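Local coordinates for protein hydrolase (Rhizobium meliloti, PDB 5HOE) that hydrolyses ester bonds as a carbohydrate acetylesterase of the SGNH (GDSL-like) hydrolase family and assembles into an octamer, at residues E45-G50 against I62-L67; A53-D58 against L218-A223; R116-I121 against Y172-E177. All coordinates share one frame; numbering follows the deposited sequence.

Interaction 1 (E45-G50 against I62-L67); sequences EQRWTG and IIEEGL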
# COMPACT_ATOMS: atom_id res chain seq x y z
N GLU A 45 21.46 -16.71 -33.57
CA GLU A 45 22.79 -16.44 -34.11
C GLU A 45 22.95 -15.03 -34.65
O GLU A 45 24.07 -14.66 -35.01
CB GLU A 45 23.18 -17.48 -35.17
CG GLU A 45 23.33 -18.90 -34.63
CD GLU A 45 24.33 -19.03 -33.47
OE1 GLU A 45 25.16 -18.12 -33.24
OE2 GLU A 45 24.28 -20.06 -32.77
N GLN A 46 21.89 -14.23 -34.67
CA GLN A 46 21.96 -12.83 -35.06
C GLN A 46 21.73 -11.91 -33.88
O GLN A 46 21.58 -10.69 -34.07
CB GLN A 46 20.95 -12.56 -36.17
CG GLN A 46 21.37 -13.15 -37.51
CD GLN A 46 20.48 -12.69 -38.63
OE1 GLN A 46 19.32 -12.37 -38.42
NE2 GLN A 46 21.03 -12.65 -39.84
N ARG A 47 21.65 -12.46 -32.67
CA ARG A 47 21.59 -11.70 -31.44
C ARG A 47 23.00 -11.54 -30.89
O ARG A 47 23.88 -12.37 -31.16
CB ARG A 47 20.72 -12.41 -30.41
CG ARG A 47 19.35 -12.83 -30.94
CD ARG A 47 18.26 -12.90 -29.90
NE ARG A 47 18.15 -14.16 -29.18
CZ ARG A 47 17.31 -15.15 -29.47
NH1 ARG A 47 16.50 -15.10 -30.53
NH2 ARG A 47 17.31 -16.24 -28.72
N TRP A 48 23.23 -10.49 -30.10
CA TRP A 48 24.56 -10.34 -29.53
C TRP A 48 24.88 -11.50 -28.60
O TRP A 48 26.02 -11.99 -28.58
CB TRP A 48 24.76 -8.97 -28.88
CG TRP A 48 24.13 -8.73 -27.51
CD1 TRP A 48 23.01 -7.97 -27.25
CD2 TRP A 48 24.62 -9.15 -26.23
NE1 TRP A 48 22.78 -7.90 -25.90
CE2 TRP A 48 23.74 -8.63 -25.25
CE3 TRP A 48 25.69 -9.94 -25.81
CZ2 TRP A 48 23.91 -8.87 -23.88
CZ3 TRP A 48 25.87 -10.17 -24.45
CH2 TRP A 48 24.98 -9.65 -23.50
N THR A 49 23.87 -12.00 -27.89
CA THR A 49 24.07 -13.12 -26.98
C THR A 49 24.55 -14.36 -27.72
O THR A 49 25.49 -15.04 -27.29
CB THR A 49 22.74 -13.39 -26.28
OG1 THR A 49 21.72 -13.46 -27.29
CG2 THR A 49 22.40 -12.26 -25.27
N GLY A 50 23.91 -14.69 -28.86
CA GLY A 50 24.30 -15.88 -29.60
C GLY A 50 25.64 -15.73 -30.28
O GLY A 50 26.41 -16.71 -30.39
N ILE A 62 25.24 -19.75 -21.91
CA ILE A 62 24.67 -18.41 -21.97
C ILE A 62 23.19 -18.50 -21.64
O ILE A 62 22.47 -19.32 -22.23
CB ILE A 62 24.90 -17.76 -23.34
CG1 ILE A 62 26.25 -17.03 -23.38
CG2 ILE A 62 23.83 -16.71 -23.68
CD1 ILE A 62 27.42 -17.91 -23.22
N ILE A 63 22.73 -17.64 -20.73
CA ILE A 63 21.33 -17.55 -20.33
C ILE A 63 20.83 -16.18 -20.75
O ILE A 63 21.43 -15.15 -20.41
CB ILE A 63 21.20 -17.72 -18.80
CG1 ILE A 63 21.76 -19.07 -18.36
CG2 ILE A 63 19.75 -17.57 -18.36
CD1 ILE A 63 22.29 -19.06 -16.98
N GLU A 64 19.77 -16.16 -21.55
CA GLU A 64 19.21 -14.91 -22.05
C GLU A 64 18.04 -14.47 -21.17
O GLU A 64 17.09 -15.24 -20.95
CB GLU A 64 18.72 -15.12 -23.48
CG GLU A 64 19.80 -15.56 -24.44
CD GLU A 64 19.27 -15.69 -25.84
OE1 GLU A 64 18.66 -16.72 -26.17
OE2 GLU A 64 19.43 -14.73 -26.61
N GLU A 65 18.12 -13.23 -20.68
CA GLU A 65 17.01 -12.55 -20.00
C GLU A 65 16.87 -11.13 -20.55
O GLU A 65 17.16 -10.14 -19.87
CB GLU A 65 17.19 -12.56 -18.48
CG GLU A 65 17.12 -13.94 -17.83
CD GLU A 65 15.76 -14.59 -17.82
OE1 GLU A 65 14.77 -13.99 -18.27
OE2 GLU A 65 15.68 -15.74 -17.32
N GLY A 66 16.39 -11.03 -21.79
CA GLY A 66 16.14 -9.76 -22.44
C GLY A 66 14.64 -9.50 -22.54
O GLY A 66 13.88 -10.37 -22.95
N LEU A 67 14.24 -8.29 -22.19
CA LEU A 67 12.83 -7.92 -22.20
C LEU A 67 12.69 -6.54 -22.83
O LEU A 67 13.23 -5.55 -22.32
CB LEU A 67 12.25 -7.93 -20.78
CG LEU A 67 10.82 -7.44 -20.65
CD1 LEU A 67 9.86 -8.36 -21.40
CD2 LEU A 67 10.44 -7.37 -19.16
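Arg-47 and Thr-49, at the start of helix 48-56, both reach Glu-64 on strand 60-66. The setting is the alpha/beta fold of the SGNH hydrolases. Strand 60-66 is the outermost strand on one side of the chain's parallel sheet, beside strand 17-23. Arg-47 sits at the N-cap position of the helix. Its guanidinium meets the carboxylate of Glu-64 side-on in a bidentate salt bridge. NE of Arg-47 donates to OE2 of Glu-64 at 2.9 Å, and NH2 of Arg-47 donates to OE1 of Glu-64, also at 2.9 Å. Both bonds are fairly straight, and both oxygens use their syn lone pairs. The two flat groups are nearly coplanar, with 18° between their planes. The arginine chain gets there by a bend at chi3 (-87°), which turns the NE edge to the carboxylate. Its NH1 bonds to the carbonyl of Tyr-42, so the guanidinium is held from a second direction. Thr-49 adds a third bond to the carboxylate. With chi1 at 49°, its OG1 is tucked between the two backbone bonds of its own residue, and OG1 of Thr-49 donates to OE2 of Glu-64 at 2.7 Å. This donor comes from above the carboxylate plane, while Arg-47 NE lies near it. OE2 thus accepts twice, and the carboxylate is fixed against rotation. The positive guanidinium would probably favour the ionised glutamate. A glutamine in place of Glu-64 would probably leave the guanidinium without its countercharge and lose one of the two arms of the bidentate grip. Beside the polar group the contact turns apolar. Tyr-44 also packs on Thr-49, Ile-62 and Glu-64. CB of Thr-49 faces CG2 of Ile-62 at 4.4 Å.

Interaction 2 (A53-D58 against L218-A223); sequences AARLGD and LGHAIA
The guanidinium of Arg-55 lies flat over His-220, the two planes 21° apart and the centres separated by 4.5 Å. This is an offset stack of guanidinium on imidazole, between two helices. NH1 of Arg-55 stands over one face of the imidazole, toward its rim, and is 3.6 Å from ND1 of His-220. CB of His-220 lies beneath the middle of the guanidinium, 4.0 Å from CZ of Arg-55. Closer to the backbones the contact is apolar. CB of Ala-223 fits against the aliphatic start of the arginine, 3.6 Å from CG of Arg-55. CG of Leu-56 also comes within 3.9 Å of Ala-223 CB. CD2 of Leu-56 touches the carbonyl O of Ala-223. The small methyl of Ala-223 is consistent with the close approach here: CA of Leu-56 is 5.9 Å from CA of Ala-223.

The arginine torsions set up the stack. CG is anti to the backbone N (chi1 -178°), and the chain then bends at chi2 and chi3 to lay the guanidinium on the ring. A long, weak ion pair links NE of Arg-55 to Asp-224, which follows Ala-223 in helix 212-229. Helix 48-56 ends just beyond Arg-55, where Gly-57 takes a positive phi that suits glycine.

Two helices of the alpha/beta SGNH fold pack together here, the C-terminal end of helix 48-56 against helix 212-229. Met-52 extends the packing on Ala-223 inward, and Ile-222 lies against Trp-48 and Met-52. Leu-218, Ala-221 and Ile-222 of helix 212-229 rest on Phe-194 of strand 192-195, an outermost strand of the chain's parallel sheet.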
# COMPACT_ATOMS: atom_id res chain seq x y z
N ALA A 53 28.15 -16.16 -27.53
CA ALA A 53 28.28 -17.58 -27.20
C ALA A 53 29.11 -18.33 -28.23
O ALA A 53 29.91 -19.21 -27.88
CB ALA A 53 26.89 -18.21 -27.08
N ALA A 54 28.94 -18.00 -29.51
CA ALA A 54 29.72 -18.66 -30.55
C ALA A 54 31.22 -18.39 -30.37
O ALA A 54 32.04 -19.31 -30.49
CB ALA A 54 29.25 -18.18 -31.93
N ARG A 55 31.58 -17.14 -30.09
CA ARG A 55 33.00 -16.82 -29.90
C ARG A 55 33.55 -17.46 -28.62
O ARG A 55 34.69 -17.92 -28.60
CB ARG A 55 33.16 -15.29 -29.86
CG ARG A 55 34.58 -14.78 -29.71
CD ARG A 55 35.32 -14.73 -31.05
NE ARG A 55 35.97 -13.43 -31.24
CZ ARG A 55 36.04 -12.77 -32.39
NH1 ARG A 55 35.48 -13.27 -33.49
NH2 ARG A 55 36.65 -11.60 -32.45
N LEU A 56 32.74 -17.51 -27.56
CA LEU A 56 33.20 -18.06 -26.29
C LEU A 56 33.45 -19.56 -26.35
O LEU A 56 34.40 -20.06 -25.74
CB LEU A 56 32.21 -17.71 -25.18
CG LEU A 56 32.21 -16.25 -24.73
CD1 LEU A 56 31.07 -16.00 -23.76
CD2 LEU A 56 33.54 -15.89 -24.07
N GLY A 57 32.60 -20.31 -27.06
CA GLY A 57 32.77 -21.75 -27.20
C GLY A 57 31.92 -22.53 -26.20
O GLY A 57 31.22 -21.97 -25.35
N ASP A 58 31.99 -23.85 -26.31
CA ASP A 58 31.11 -24.69 -25.50
C ASP A 58 31.59 -24.88 -24.06
O ASP A 58 30.98 -25.65 -23.31
CB ASP A 58 30.85 -26.04 -26.18
CG ASP A 58 32.12 -26.82 -26.42
OD1 ASP A 58 33.02 -26.77 -25.56
OD2 ASP A 58 32.21 -27.47 -27.48
N LEU A 218 28.99 -6.63 -31.76
CA LEU A 218 28.87 -6.38 -30.33
C LEU A 218 29.14 -7.64 -29.52
O LEU A 218 29.84 -7.61 -28.50
CB LEU A 218 27.48 -5.84 -30.02
CG LEU A 218 27.18 -5.55 -28.54
CD1 LEU A 218 28.12 -4.53 -27.97
CD2 LEU A 218 25.72 -5.11 -28.38
N GLY A 219 28.54 -8.76 -29.92
CA GLY A 219 28.73 -10.00 -29.19
C GLY A 219 30.16 -10.49 -29.23
O GLY A 219 30.68 -11.01 -28.24
N HIS A 220 30.83 -10.33 -30.37
CA HIS A 220 32.24 -10.70 -30.42
C HIS A 220 33.06 -9.86 -29.45
O HIS A 220 33.92 -10.39 -28.73
CB HIS A 220 32.76 -10.57 -31.84
CG HIS A 220 32.17 -11.58 -32.77
ND1 HIS A 220 32.39 -11.54 -34.13
CD2 HIS A 220 31.36 -12.64 -32.55
CE1 HIS A 220 31.75 -12.55 -34.71
NE2 HIS A 220 31.11 -13.22 -33.77
N ALA A 221 32.79 -8.55 -29.38
CA ALA A 221 33.58 -7.69 -28.50
C ALA A 221 33.29 -7.99 -27.03
O ALA A 221 34.21 -7.93 -26.20
CB ALA A 221 33.33 -6.22 -28.82
N ILE A 222 32.04 -8.32 -26.70
CA ILE A 222 31.73 -8.68 -25.33
C ILE A 222 32.38 -10.01 -24.96
O ILE A 222 32.88 -10.18 -23.84
CB ILE A 222 30.21 -8.66 -25.09
CG1 ILE A 222 29.67 -7.22 -25.26
CG2 ILE A 222 29.89 -9.19 -23.71
CD1 ILE A 222 28.17 -7.06 -25.10
N ALA A 223 32.41 -10.96 -25.89
CA ALA A 223 33.08 -12.23 -25.66
C ALA A 223 34.56 -12.01 -25.33
O ALA A 223 35.11 -12.68 -24.45
CB ALA A 223 32.97 -13.12 -26.89

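Interaction 3 (R116-I121 against Y172-E177); sequences RTPYEI and YEKSKE
Lys-174 and Glu-177 of helix 171-189 meet the start of helix 118-133 at Arg-116 and Pro-118. In this alpha/beta fold of the SGNH family, the contact joins two helices near the surface, and helix 118-133 opens with a capping box.

Among the polar contacts, the direct bond across runs from NZ of Lys-174 to the carbonyl O of Arg-116, at 2.8 Å. The donor is tilted 29° from the carbonyl plane. The lysine chain is fully extended beyond CG, which carries the ammonium past the proline to the backbone ahead of the helix. A water adds a second link. It accepts from NZ of Lys-174 and from the backbone N of Arg-116, so both ends of one residue's backbone are tied to the same ammonium. The guanidinium of Arg-116 turns away, into a salt bridge with Asp-109.

The van der Waals contacts centre on Pro-118. Its CG packs against the aliphatic part of Lys-174, 4.1 Å from CG of that lysine. It also meets Glu-177, whose OE1 lies 3.4 Å from CG of Pro-118. The glutamate slants across the pyrrolidine, touching it with CB and the carboxylate. Farther in, Pro-118 touches Leu-181, and Ile-121 packs on Leu-178 and Tyr-182.

Capping bonds hold the turn just after the carbonyl that receives the lysine. Thr-117 is the N-cap, with OG1 tucked between its own backbone N and carbonyl carbon (chi1 65°), and it accepts from N of Glu-120. Glu-120 answers with OE1. Its other oxygen, OE2, bonds to His-115 of a neighbouring subunit. In the return bond of the box, N of Thr-117 lies 3.1 Å from OE1 of Glu-120, at an N-H...O angle of 170°.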
# COMPACT_ATOMS: atom_id res chain seq x y z
N ARG A 116 14.01 11.21 -15.83
CA ARG A 116 15.15 10.78 -15.03
C ARG A 116 16.41 11.51 -15.51
O ARG A 116 16.59 11.72 -16.71
CB ARG A 116 15.35 9.25 -15.14
CG ARG A 116 16.29 8.65 -14.13
CD ARG A 116 16.11 7.12 -14.01
NE ARG A 116 15.45 6.72 -12.76
CZ ARG A 116 15.55 5.50 -12.22
NH1 ARG A 116 16.28 4.57 -12.85
NH2 ARG A 116 14.94 5.19 -11.08
N THR A 117 17.28 11.88 -14.57
CA THR A 117 18.57 12.45 -14.91
C THR A 117 19.54 11.32 -15.25
O THR A 117 19.36 10.18 -14.81
CB THR A 117 19.17 13.20 -13.72
OG1 THR A 117 19.45 12.26 -12.67
CG2 THR A 117 18.24 14.30 -13.21
N PRO A 118 20.60 11.61 -16.00
CA PRO A 118 21.63 10.57 -16.25
C PRO A 118 22.18 9.92 -14.99
O PRO A 118 22.34 8.70 -14.95
CB PRO A 118 22.70 11.33 -17.06
CG PRO A 118 21.91 12.38 -17.77
CD PRO A 118 20.86 12.82 -16.80
N TYR A 119 22.44 10.71 -13.94
CA TYR A 119 22.95 10.11 -12.71
C TYR A 119 21.95 9.13 -12.11
O TYR A 119 22.34 8.05 -11.66
CB TYR A 119 23.36 11.17 -11.68
CG TYR A 119 24.10 10.52 -10.55
CD1 TYR A 119 25.45 10.22 -10.68
CD2 TYR A 119 23.44 10.14 -9.39
CE1 TYR A 119 26.13 9.59 -9.66
CE2 TYR A 119 24.13 9.49 -8.37
CZ TYR A 119 25.46 9.22 -8.51
OH TYR A 119 26.13 8.58 -7.49
N GLU A 120 20.66 9.49 -12.11
CA GLU A 120 19.65 8.57 -11.59
C GLU A 120 19.59 7.27 -12.40
O GLU A 120 19.30 6.21 -11.83
CB GLU A 120 18.28 9.26 -11.57
CG GLU A 120 18.16 10.34 -10.49
CD GLU A 120 16.94 11.26 -10.64
OE1 GLU A 120 16.31 11.30 -11.72
OE2 GLU A 120 16.62 11.96 -9.66
N ILE A 121 19.86 7.33 -13.71
CA ILE A 121 19.89 6.12 -14.52
C ILE A 121 21.06 5.25 -14.12
O ILE A 121 20.92 4.04 -13.92
CB ILE A 121 19.94 6.47 -16.02
CG1 ILE A 121 18.73 7.33 -16.41
CG2 ILE A 121 20.02 5.16 -16.83
CD1 ILE A 121 18.64 7.75 -17.89
N TYR A 172 18.27 11.60 -26.06
CA TYR A 172 19.56 11.43 -26.73
C TYR A 172 20.71 11.92 -25.86
O TYR A 172 21.71 11.22 -25.68
CB TYR A 172 19.59 12.22 -28.03
CG TYR A 172 20.99 12.32 -28.61
CD1 TYR A 172 21.63 11.21 -29.15
CD2 TYR A 172 21.67 13.53 -28.63
CE1 TYR A 172 22.91 11.30 -29.71
CE2 TYR A 172 22.93 13.63 -29.18
CZ TYR A 172 23.55 12.52 -29.72
OH TYR A 172 24.82 12.63 -30.25
N GLU A 173 20.59 13.14 -25.35
CA GLU A 173 21.63 13.73 -24.51
C GLU A 173 21.91 12.84 -23.31
O GLU A 173 23.06 12.60 -22.94
CB GLU A 173 21.16 15.12 -24.10
CG GLU A 173 20.99 16.19 -25.24
CD GLU A 173 19.78 16.01 -26.22
OE1 GLU A 173 18.86 15.18 -26.00
OE2 GLU A 173 19.77 16.77 -27.24
N LYS A 174 20.85 12.29 -22.71
CA LYS A 174 21.02 11.41 -21.56
C LYS A 174 21.77 10.14 -21.94
O LYS A 174 22.68 9.70 -21.23
CB LYS A 174 19.65 11.07 -20.96
CG LYS A 174 18.86 12.29 -20.49
CD LYS A 174 17.51 11.89 -19.88
CE LYS A 174 16.70 13.13 -19.55
NZ LYS A 174 15.39 12.81 -18.97
N SER A 175 21.43 9.56 -23.10
CA SER A 175 22.07 8.32 -23.54
C SER A 175 23.55 8.53 -23.79
O SER A 175 24.33 7.60 -23.62
CB SER A 175 21.35 7.75 -24.77
OG SER A 175 21.63 8.44 -25.97
N LYS A 176 23.95 9.75 -24.20
CA LYS A 176 25.36 10.06 -24.43
C LYS A 176 26.16 10.10 -23.14
O LYS A 176 27.38 9.87 -23.16
CB LYS A 176 25.49 11.44 -25.10
CG LYS A 176 25.38 11.42 -26.58
CD LYS A 176 25.39 12.85 -27.12
CE LYS A 176 26.58 13.68 -26.65
NZ LYS A 176 26.55 15.02 -27.29
N GLU A 177 25.53 10.42 -22.03
CA GLU A 177 26.22 10.54 -20.76
C GLU A 177 26.37 9.21 -20.04
O GLU A 177 27.13 9.13 -19.06
CB GLU A 177 25.49 11.52 -19.84
CG GLU A 177 25.56 12.98 -20.28
CD GLU A 177 24.84 13.90 -19.32
OE1 GLU A 177 24.99 13.73 -18.09
OE2 GLU A 177 24.12 14.78 -19.81
O HOH W 1 14.01 10.05 -18.63

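From the N terminus, interaction 1 closes first, a short loop in which helix 48-56 leads into strand 60-66. Interaction 2 opens inside that loop, at 53-58, and closes only at 218-223, so the two cross along the chain. They share helix 48-56 and touch, with Trp-48 against Ile-222 and Ile-62 against Ala-53. Together they tie this helix to an outermost strand of the sheet and to the C-terminal helix 212-229. Interaction 3 is nested within the long loop of interaction 2. It joins helices 118-133 and 171-189 on the opposite side of the chain's centre, its centre about 25 Å from that of interaction 1.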